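Local coordinates for protein N-alpha-acetyltransferase 35, NatC auxiliary subunit (Saccharomyces cerevisiae, PDB 6YGA) that serves as the auxiliary subunit of the NatC N-terminal acetyltransferase, which acetylates the N-terminal methionine of the L-A virus Gag protein, at residues Thr406-Arg410 and Asp456-Tyr460; Ser467-Tyr471 and Arg588-Phe592. All blocks are in the same frame, centred on the assembly; numbering follows the deposited sequence.

How the interactions relate
Both contacts are buried. Interaction 1 lies about 11 Å from the centre of the chain and interaction 2 about 23 Å, with their own centres about 14 Å apart. Interaction 1 joins the N-terminal part of helix 406-429 to the turn after helix 433-456. Interaction 2 joins the next helix, 465-506, to the chain leaving helix 581-588. The first mixes a leucine contact with a water bridge and a weak arginine-tyrosine bond. The second is aromatic and apolar. They touch where Tyr460 and Ile459 pack on Arg588. One ethanediol is bonded to Arg588, weakly to Arg410, and to Met138 O of the N-alpha-acetyltransferase 30 chain.

Interaction 1 (Thr406-Arg410 and Asp456-Tyr460); sequences TCRYR and DLDIY. With EDO (1,2-ethanediol), chain X; EDO (1,2-ethanediol), chain C.
Arg410 runs straight out from its helix toward Tyr460, with CG opposite the backbone N (chi1 180°) and the chain extended as far as NE. Its CD passes Leu457 CD1 at 3.7 Å. Its NH2 then gives a weak, bent bond to Tyr460 OH, 3.1 Å long. The guanidinium and the tyrosine ring stand almost at right angles, with planes 81° apart. Phe450 O and Ser451 O of helix 433-456 hold Arg410 NE and Tyr460 OH. The chain C ethanediol accepts weak bonds from Arg410 NH1 and NH2. Leu457 fits against Thr406 and Cys407. Its CD2 lies 3.5 Å from Thr406 O and also touches Cys407 SG. Asp458, with positive phi, follows helix 433-456 in a Schellman motif, and the chain turns there toward helix 465-506. Leu457 O and Asp458 O accept bonds from Arg140 and Arg137 of the N-alpha-acetyltransferase 30 chain. Thr406 and Asp456 meet through a water. It lies 2.9 Å from Thr406 OG1 and donates to Asp456 OD2 at 2.7 Å. Lys453 binds both of these side-chain oxygens as well.

Interaction 2 (Ser467-Tyr471 and Arg588-Phe592); sequences SMFWY and RFKPF. With EDO (1,2-ethanediol), chain C.
Phe589 points its ring edge into helix 465-506, between Ser467 and Tyr471. Its CZ is 3.7 Å from Ser467 CB, and its CE2 is 3.7 Å from Tyr471 CG. The Phe589 and Tyr471 rings form a T-shaped pair, with planes at 85° and the Phe589 edge toward the tyrosine face. Tyr471 in turn presents its own edge to Phe592, completing an aromatic cluster. Tyr471 CE2 sits over the centre of the Phe592 ring, 3.6 Å above its plane, and these planes are 54° apart. Tyr471 OH also packs 3.3 Å from Phe592 CB. Met468, a selenomethionine modelled in two conformers, adds a Met-aromatic contact. In the conformer described, its chain, bent at chi2 and chi3, brings SE obliquely to 4.2 Å from the Phe589 ring centre.

Further out, residues 590-592 form a short 3-10 segment. Phe592 N bonds back to Phe589 O at 3.1 Å. Phe606 of helix 603-613 meets the Phe589 ring, while Ser451 of helix 433-456 touches Phe592. Arg588 passes Met468 SE with its CG and CD. Its NE makes a salt bridge with Glu464, its NH1 bonds to ethanediol O1 at 2.8 Å, and its NH2 bonds to Arg137 O of the N-alpha-acetyltransferase 30 chain. With no hydrogen bond between the segments, their contact depends on how the apolar groups fit, chiefly the three rings.

Interaction 1 (Thr406-Arg410 and Asp456-Tyr460)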
loop_
_atom_site.group_PDB
_atom_site.type_symbol
_atom_site.label_atom_id
_atom_site.label_comp_id
_atom_site.label_asym_id
_atom_site.label_seq_id
_atom_site.Cartn_x
_atom_site.Cartn_y
_atom_site.Cartn_z
ATOM N N THR B 406 -1.483 1.962 -5.530
ATOM C CA THR B 406 -2.007 1.051 -6.544
ATOM C C THR B 406 -2.624 -0.211 -5.948
ATOM O O THR B 406 -3.468 -0.836 -6.600
ATOM C CB THR B 406 -0.903 0.685 -7.542
ATOM O OG1 THR B 406 -1.477 -0.009 -8.656
ATOM C CG2 THR B 406 0.150 -0.200 -6.888
ATOM N N CYS B 407 -2.241 -0.593 -4.730
ATOM C CA CYS B 407 -2.859 -1.730 -4.058
ATOM C C CYS B 407 -4.099 -1.321 -3.269
ATOM O O CYS B 407 -5.143 -1.973 -3.371
ATOM C CB CYS B 407 -1.848 -2.410 -3.134
ATOM S SG CYS B 407 -0.502 -3.236 -3.999
ATOM N N ARG B 408 -3.999 -0.248 -2.478
ATOM C CA ARG B 408 -5.151 0.212 -1.709
ATOM C C ARG B 408 -6.277 0.682 -2.619
ATOM O O ARG B 408 -7.449 0.638 -2.227
ATOM C CB ARG B 408 -4.741 1.339 -0.761
ATOM C CG ARG B 408 -3.806 0.911 0.353
ATOM C CD ARG B 408 -4.531 0.090 1.401
ATOM N NE ARG B 408 -3.668 -0.245 2.528
ATOM C CZ ARG B 408 -4.109 -0.713 3.691
ATOM N NH1 ARG B 408 -5.409 -0.897 3.880
ATOM N NH2 ARG B 408 -3.254 -0.990 4.666
ATOM N N TYR B 409 -5.944 1.145 -3.825
ATOM C CA TYR B 409 -6.970 1.572 -4.768
ATOM C C TYR B 409 -7.959 0.445 -5.040
ATOM O O TYR B 409 -9.176 0.642 -4.972
ATOM C CB TYR B 409 -6.311 2.057 -6.061
ATOM C CG TYR B 409 -7.268 2.424 -7.173
ATOM C CD1 TYR B 409 -8.126 3.515 -7.055
ATOM C CD2 TYR B 409 -7.298 1.693 -8.353
ATOM C CE1 TYR B 409 -8.995 3.855 -8.080
ATOM C CE2 TYR B 409 -8.158 2.023 -9.380
ATOM C CZ TYR B 409 -9.002 3.103 -9.241
ATOM O OH TYR B 409 -9.856 3.423 -10.274
ATOM N N ARG B 410 -7.449 -0.754 -5.327
ATOM C CA ARG B 410 -8.344 -1.881 -5.566
ATOM C C ARG B 410 -9.050 -2.304 -4.285
ATOM O O ARG B 410 -10.224 -2.693 -4.316
ATOM C CB ARG B 410 -7.575 -3.056 -6.167
ATOM C CG ARG B 410 -8.447 -4.269 -6.439
ATOM C CD ARG B 410 -7.690 -5.364 -7.165
ATOM N NE ARG B 410 -8.592 -6.410 -7.636
ATOM C CZ ARG B 410 -8.904 -7.495 -6.937
ATOM N NH1 ARG B 410 -8.386 -7.683 -5.728
ATOM N NH2 ARG B 410 -9.736 -8.390 -7.447
ATOM N N ASP B 456 -3.763 -5.878 -13.253
ATOM C CA ASP B 456 -2.629 -4.969 -13.122
ATOM C C ASP B 456 -1.767 -5.334 -11.923
ATOM O O ASP B 456 -0.547 -5.144 -11.953
ATOM C CB ASP B 456 -3.127 -3.525 -13.013
ATOM C CG ASP B 456 -1.994 -2.517 -12.919
ATOM O OD1 ASP B 456 -1.191 -2.421 -13.873
ATOM O OD2 ASP B 456 -1.918 -1.804 -11.898
ATOM N N LEU B 457 -2.378 -5.876 -10.875
ATOM C CA LEU B 457 -1.673 -6.279 -9.669
ATOM C C LEU B 457 -1.240 -7.740 -9.697
ATOM O O LEU B 457 -0.639 -8.207 -8.725
ATOM C CB LEU B 457 -2.554 -6.020 -8.442
ATOM C CG LEU B 457 -3.047 -4.579 -8.266
ATOM C CD1 LEU B 457 -4.089 -4.498 -7.170
ATOM C CD2 LEU B 457 -1.891 -3.628 -7.969
ATOM N N ASP B 458 -1.527 -8.462 -10.786
ATOM C CA ASP B 458 -1.158 -9.872 -10.925
ATOM C C ASP B 458 -1.807 -10.722 -9.837
ATOM O O ASP B 458 -1.220 -11.686 -9.344
ATOM C CB ASP B 458 0.364 -10.055 -10.928
ATOM C CG ASP B 458 1.003 -9.583 -12.220
ATOM O OD1 ASP B 458 0.575 -10.054 -13.294
ATOM O OD2 ASP B 458 1.917 -8.735 -12.169
ATOM N N ILE B 459 -3.030 -10.351 -9.456
ATOM C CA ILE B 459 -3.785 -11.139 -8.490
ATOM C C ILE B 459 -4.199 -12.472 -9.098
ATOM O O ILE B 459 -4.163 -13.512 -8.431
ATOM C CB ILE B 459 -5.002 -10.335 -7.998
ATOM C CG1 ILE B 459 -4.547 -9.102 -7.214
ATOM C CG2 ILE B 459 -5.914 -11.205 -7.151
ATOM C CD1 ILE B 459 -3.718 -9.431 -5.991
ATOM N N TYR B 460 -4.576 -12.472 -10.373
ATOM C CA TYR B 460 -5.139 -13.653 -11.011
ATOM C C TYR B 460 -4.050 -14.499 -11.656
ATOM O O TYR B 460 -3.159 -13.982 -12.336
ATOM C CB TYR B 460 -6.167 -13.250 -12.070
ATOM C CG TYR B 460 -7.155 -12.202 -11.612
ATOM C CD1 TYR B 460 -7.793 -12.305 -10.380
ATOM C CD2 TYR B 460 -7.442 -11.101 -12.411
ATOM C CE1 TYR B 460 -8.695 -11.343 -9.960
ATOM C CE2 TYR B 460 -8.338 -10.136 -12.002
ATOM C CZ TYR B 460 -8.962 -10.259 -10.777
ATOM O OH TYR B 460 -9.855 -9.294 -10.376
HETATM C C1 EDO X . -8.803 0.139 2.159
HETATM O O1 EDO X . -8.133 -1.013 2.685
HETATM C C2 EDO X . -8.038 0.664 0.949
HETATM O O2 EDO X . -8.677 1.835 0.426
HETATM C C1 EDO C . -11.147 -11.389 -5.170
HETATM O O1 EDO C . -10.611 -11.464 -6.495
HETATM C C2 EDO C . -10.442 -10.290 -4.381
HETATM O O2 EDO C . -9.060 -10.624 -4.206
HETATM O O HOH W 1 0.295 -1.557 -10.353
#

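Interaction 2 (Ser467-Tyr471 and Arg588-Phe592)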
loop_
_atom_site.group_PDB
_atom_site.type_symbol
_atom_site.label_atom_id
_atom_site.label_comp_id
_atom_site.label_asym_id
_atom_site.label_seq_id
_atom_site.Cartn_x
_atom_site.Cartn_y
_atom_site.Cartn_z
ATOM N N SER B 467 -12.094 -16.888 -16.322
ATOM C CA SER B 467 -13.188 -16.596 -15.401
ATOM C C SER B 467 -13.381 -15.095 -15.233
ATOM O O SER B 467 -14.507 -14.589 -15.316
ATOM C CB SER B 467 -12.934 -17.261 -14.049
ATOM O OG SER B 467 -13.094 -18.663 -14.136
HETATM N N MSE B 468 -12.292 -14.364 -15.010
HETATM C CA MSE B 468 -12.368 -12.926 -14.772
HETATM C C MSE B 468 -12.706 -12.141 -16.040
HETATM O O MSE B 468 -13.565 -11.260 -16.023
HETATM C CB MSE B 468 -11.056 -12.416 -14.184
HETATM C CG MSE B 468 -10.717 -13.009 -12.823
HETATM SE SE MSE B 468 -12.191 -12.854 -11.549
HETATM C CE MSE B 468 -12.476 -10.928 -11.627
ATOM N N PHE B 469 -12.032 -12.464 -17.144
ATOM C CA PHE B 469 -12.288 -11.740 -18.384
ATOM C C PHE B 469 -13.707 -11.980 -18.882
ATOM O O PHE B 469 -14.352 -11.057 -19.389
ATOM C CB PHE B 469 -11.260 -12.125 -19.445
ATOM C CG PHE B 469 -9.980 -11.347 -19.352
ATOM C CD1 PHE B 469 -9.998 -9.970 -19.187
ATOM C CD2 PHE B 469 -8.758 -11.994 -19.407
ATOM C CE1 PHE B 469 -8.818 -9.252 -19.096
ATOM C CE2 PHE B 469 -7.578 -11.285 -19.322
ATOM C CZ PHE B 469 -7.606 -9.912 -19.162
ATOM N N TRP B 470 -14.222 -13.201 -18.736
ATOM C CA TRP B 470 -15.593 -13.439 -19.170
ATOM C C TRP B 470 -16.589 -12.798 -18.215
ATOM O O TRP B 470 -17.647 -12.322 -18.644
ATOM C CB TRP B 470 -15.876 -14.932 -19.305
ATOM C CG TRP B 470 -17.281 -15.178 -19.753
ATOM C CD1 TRP B 470 -17.754 -15.124 -21.031
ATOM C CD2 TRP B 470 -18.406 -15.486 -18.921
ATOM N NE1 TRP B 470 -19.102 -15.386 -21.047
ATOM C CE2 TRP B 470 -19.526 -15.613 -19.764
ATOM C CE3 TRP B 470 -18.573 -15.669 -17.545
ATOM C CZ2 TRP B 470 -20.794 -15.920 -19.279
ATOM C CZ3 TRP B 470 -19.832 -15.971 -17.065
ATOM C CH2 TRP B 470 -20.926 -16.095 -17.930
ATOM N N TYR B 471 -16.273 -12.778 -16.919
ATOM C CA TYR B 471 -17.153 -12.112 -15.969
ATOM C C TYR B 471 -17.221 -10.616 -16.245
ATOM O O TYR B 471 -18.291 -10.008 -16.140
ATOM C CB TYR B 471 -16.693 -12.383 -14.536
ATOM C CG TYR B 471 -17.537 -11.699 -13.486
ATOM C CD1 TYR B 471 -18.878 -12.019 -13.329
ATOM C CD2 TYR B 471 -16.991 -10.735 -12.651
ATOM C CE1 TYR B 471 -19.653 -11.395 -12.374
ATOM C CE2 TYR B 471 -17.755 -10.108 -11.690
ATOM C CZ TYR B 471 -19.085 -10.440 -11.556
ATOM O OH TYR B 471 -19.849 -9.816 -10.599
ATOM N N ARG B 588 -12.845 -16.856 -5.283
ATOM C CA ARG B 588 -12.383 -15.779 -6.154
ATOM C C ARG B 588 -13.480 -14.747 -6.379
ATOM O O ARG B 588 -13.209 -13.541 -6.431
ATOM C CB ARG B 588 -11.891 -16.357 -7.485
ATOM C CG ARG B 588 -11.711 -15.332 -8.601
ATOM C CD ARG B 588 -10.644 -14.311 -8.258
ATOM N NE ARG B 588 -9.322 -14.921 -8.151
ATOM C CZ ARG B 588 -8.340 -14.438 -7.397
ATOM N NH1 ARG B 588 -8.537 -13.342 -6.677
ATOM N NH2 ARG B 588 -7.167 -15.054 -7.358
ATOM N N PHE B 589 -14.729 -15.200 -6.489
ATOM C CA PHE B 589 -15.863 -14.336 -6.775
ATOM C C PHE B 589 -16.657 -13.969 -5.526
ATOM O O PHE B 589 -17.756 -13.413 -5.640
ATOM C CB PHE B 589 -16.767 -15.002 -7.812
ATOM C CG PHE B 589 -16.142 -15.102 -9.176
ATOM C CD1 PHE B 589 -15.358 -16.193 -9.520
ATOM C CD2 PHE B 589 -16.325 -14.093 -10.107
ATOM C CE1 PHE B 589 -14.779 -16.279 -10.773
ATOM C CE2 PHE B 589 -15.749 -14.171 -11.360
ATOM C CZ PHE B 589 -14.974 -15.266 -11.696
ATOM N N LYS B 590 -16.124 -14.266 -4.343
ATOM C CA LYS B 590 -16.757 -13.844 -3.096
ATOM C C LYS B 590 -17.102 -12.355 -3.043
ATOM O O LYS B 590 -18.185 -12.030 -2.530
ATOM C CB LYS B 590 -15.852 -14.237 -1.918
ATOM C CG LYS B 590 -16.412 -13.946 -0.531
ATOM C CD LYS B 590 -15.452 -14.461 0.536
ATOM C CE LYS B 590 -16.017 -14.317 1.936
ATOM N NZ LYS B 590 -16.150 -12.893 2.356
ATOM N N PRO B 591 -16.275 -11.418 -3.533
ATOM C CA PRO B 591 -16.674 -9.999 -3.450
ATOM C C PRO B 591 -17.973 -9.666 -4.169
ATOM O O PRO B 591 -18.624 -8.677 -3.812
ATOM C CB PRO B 591 -15.490 -9.263 -4.089
ATOM C CG PRO B 591 -14.342 -10.153 -3.878
ATOM C CD PRO B 591 -14.882 -11.548 -4.004
ATOM N N PHE B 592 -18.366 -10.441 -5.174
ATOM C CA PHE B 592 -19.573 -10.155 -5.936
ATOM C C PHE B 592 -20.749 -11.019 -5.500
ATOM O O PHE B 592 -21.800 -10.991 -6.146
ATOM C CB PHE B 592 -19.307 -10.347 -7.431
ATOM C CG PHE B 592 -17.939 -9.890 -7.873
ATOM C CD1 PHE B 592 -17.692 -8.556 -8.160
ATOM C CD2 PHE B 592 -16.899 -10.799 -8.009
ATOM C CE1 PHE B 592 -16.434 -8.137 -8.570
ATOM C CE2 PHE B 592 -15.639 -10.388 -8.417
ATOM C CZ PHE B 592 -15.407 -9.056 -8.699
HETATM C C1 EDO C . -11.147 -11.389 -5.170
HETATM O O1 EDO C . -10.611 -11.464 -6.495
HETATM C C2 EDO C . -10.442 -10.290 -4.381
HETATM O O2 EDO C . -9.060 -10.624 -4.206
#